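Local coordinates for protein MdcA (Pseudomonas aeruginosa, PDB 5VIT) that probably transfers the acyl carrier protein from its acetyl thioester to malonate, releasing acetate, as the alpha subunit of malonate decarboxylase, at residues A[270-275]-A[303-308]. Residues are numbered along the deposited sequence; the frame is centred on the assembly and turned at random.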
loop_
_atom_site.group_PDB
_atom_site.type_symbol
_atom_site.label_atom_id
_atom_site.label_comp_id
_atom_site.label_asym_id
_atom_site.label_seq_id
_atom_site.Cartn_x
_atom_site.Cartn_y
_atom_site.Cartn_z
ATOM N N LEU A 270 8.926 3.143 -20.305
ATOM C CA LEU A 270 9.536 1.941 -20.869
ATOM C C LEU A 270 8.844 0.628 -20.482
ATOM O O LEU A 270 9.086 -0.394 -21.125
ATOM C CB LEU A 270 11.022 1.876 -20.490
ATOM C CG LEU A 270 11.836 2.951 -21.224
ATOM C CD1 LEU A 270 13.212 3.075 -20.646
ATOM C CD2 LEU A 270 11.922 2.671 -22.734
ATOM N N ILE A 271 7.964 0.626 -19.483
ATOM C CA ILE A 271 7.280 -0.634 -19.186
ATOM C C ILE A 271 5.776 -0.633 -19.483
ATOM O O ILE A 271 5.098 -1.635 -19.253
ATOM C CB ILE A 271 7.513 -1.084 -17.711
ATOM C CG1 ILE A 271 6.734 -0.209 -16.718
ATOM C CG2 ILE A 271 9.003 -1.105 -17.417
ATOM C CD1 ILE A 271 6.828 -0.673 -15.270
ATOM N N LEU A 272 5.255 0.457 -20.037
ATOM C CA LEU A 272 3.884 0.410 -20.563
ATOM C C LEU A 272 3.677 -0.741 -21.576
ATOM O O LEU A 272 2.698 -1.493 -21.460
ATOM C CB LEU A 272 3.495 1.748 -21.201
ATOM C CG LEU A 272 3.189 2.886 -20.228
ATOM C CD1 LEU A 272 2.913 4.187 -20.981
ATOM C CD2 LEU A 272 1.996 2.514 -19.333
ATOM N N PRO A 273 4.599 -0.911 -22.550
ATOM C CA PRO A 273 4.333 -1.990 -23.517
ATOM C C PRO A 273 4.689 -3.402 -23.022
ATOM O O PRO A 273 4.513 -4.371 -23.764
ATOM C CB PRO A 273 5.189 -1.606 -24.733
ATOM C CG PRO A 273 6.206 -0.664 -24.251
ATOM C CD PRO A 273 5.799 -0.128 -22.899
ATOM N N THR A 274 5.150 -3.523 -21.780
ATOM C CA THR A 274 5.371 -4.832 -21.181
ATOM C C THR A 274 4.428 -5.034 -20.010
ATOM O O THR A 274 3.406 -5.744 -20.112
ATOM C CB THR A 274 6.832 -4.993 -20.727
ATOM O OG1 THR A 274 7.230 -3.850 -19.946
ATOM C CG2 THR A 274 7.731 -5.084 -21.942
ATOM N N TYR A 275 4.764 -4.403 -18.888
ATOM C CA TYR A 275 3.924 -4.493 -17.703
ATOM C C TYR A 275 2.500 -3.975 -17.966
ATOM O O TYR A 275 1.513 -4.619 -17.598
ATOM C CB TYR A 275 4.559 -3.726 -16.533
ATOM C CG TYR A 275 3.735 -3.840 -15.282
ATOM C CD1 TYR A 275 3.603 -5.059 -14.621
ATOM C CD2 TYR A 275 3.057 -2.737 -14.775
ATOM C CE1 TYR A 275 2.814 -5.172 -13.475
ATOM C CE2 TYR A 275 2.291 -2.834 -13.635
ATOM C CZ TYR A 275 2.171 -4.048 -12.991
ATOM O OH TYR A 275 1.385 -4.130 -11.873
ATOM N N SER A 303 4.040 0.825 -30.039
ATOM C CA SER A 303 3.141 -0.217 -29.540
ATOM C C SER A 303 1.697 0.198 -29.611
ATOM O O SER A 303 0.813 -0.628 -29.425
ATOM C CB SER A 303 3.465 -0.568 -28.087
ATOM O OG SER A 303 4.809 -0.948 -27.969
ATOM N N GLY A 304 1.457 1.490 -29.816
ATOM C CA GLY A 304 0.098 1.991 -29.989
ATOM C C GLY A 304 -0.594 2.482 -28.727
ATOM O O GLY A 304 -1.820 2.535 -28.674
ATOM N N TRP A 305 0.184 2.830 -27.707
ATOM C CA TRP A 305 -0.360 3.387 -26.463
ATOM C C TRP A 305 -0.665 4.878 -26.588
ATOM O O TRP A 305 -1.622 5.383 -26.007
ATOM C CB TRP A 305 0.624 3.175 -25.307
ATOM C CG TRP A 305 0.672 1.765 -24.839
ATOM C CD1 TRP A 305 1.282 0.714 -25.464
ATOM C CD2 TRP A 305 0.071 1.234 -23.654
ATOM N NE1 TRP A 305 1.091 -0.438 -24.744
ATOM C CE2 TRP A 305 0.358 -0.145 -23.622
ATOM C CE3 TRP A 305 -0.664 1.793 -22.604
ATOM C CZ2 TRP A 305 -0.070 -0.973 -22.588
ATOM C CZ3 TRP A 305 -1.084 0.971 -21.574
ATOM C CH2 TRP A 305 -0.787 -0.397 -21.574
ATOM N N VAL A 306 0.167 5.575 -27.346
ATOM C CA VAL A 306 0.167 7.026 -27.348
ATOM C C VAL A 306 -0.635 7.593 -28.507
ATOM O O VAL A 306 -0.219 7.482 -29.656
ATOM C CB VAL A 306 1.593 7.546 -27.440
ATOM C CG1 VAL A 306 1.599 9.057 -27.480
ATOM C CG2 VAL A 306 2.430 7.009 -26.277
ATOM N N GLU A 307 -1.775 8.202 -28.209
ATOM C CA GLU A 307 -2.640 8.739 -29.252
ATOM C C GLU A 307 -2.254 10.166 -29.680
ATOM O O GLU A 307 -2.386 10.529 -30.855
ATOM C CB GLU A 307 -4.088 8.678 -28.786
ATOM C CG GLU A 307 -4.533 7.248 -28.531
ATOM C CD GLU A 307 -5.994 7.116 -28.117
ATOM O OE1 GLU A 307 -6.399 5.995 -27.718
ATOM O OE2 GLU A 307 -6.739 8.121 -28.199
ATOM N N SER A 308 -1.766 10.967 -28.740
ATOM C CA SER A 308 -1.342 12.329 -29.062
ATOM C C SER A 308 -0.308 12.831 -28.067
ATOM O O SER A 308 -0.372 12.522 -26.869
ATOM C CB SER A 308 -2.541 13.284 -29.075
ATOM O OG SER A 308 -3.112 13.395 -27.777
#
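P273 and S303 mark the closest approach of the two backbones, 6.4 Å from CA to CA, where helix 263-278 passes the loop that follows helix 298-302. The helix and the loop belong to consecutive beta-alpha-beta crossovers between parallel strands of the mixed sheet: helix 263-278 links strand 256-259 to 288-290, and helix 298-302 with its loop leads from 288-290 to strand 308-310, outermost of the sheet within this chain. At 272-275 the first helix widens into a pi-type turn and kinks; P273 N has no hydrogen to donate, and T274 N turns to I271 O, three residues back, instead of making the bond expected of an alpha-helix. The second chain leaves helix 298-302 by a Schellman motif, with G304 at positive phi (93°), and the turn brings W305 round to face the kink.

W305 and L272 carry the larger share of the contact. The tryptophan CG lies beside the backbone N and anti to the carbonyl carbon (chi1 -74°), which swings the indole under the L272-P273 peptide. L272 C stands 3.7 Å above the ring plane, displaced toward the rim, and L272 CB lies over the same face. Farther along, the leucine side chain crosses the indole at a slant, its CD2 meeting CZ3 at 4.1 Å. P273 CA comes in obliquely at the pyrrole end, 3.8 Å from NE1.

S303 fits beside the indole. Its CB sits in the ring plane at the edge, while OG turns to P273 CB at 3.3 Å, a van der Waals contact; the hydroxyl's hydrogen bond is to P299 O, one turn back. W540 and A530 pack nearby, on S303 and P273 respectively. The tightest spot is on the benzene half of the indole, where L272 O lies above CZ2 at only 3.0 Å.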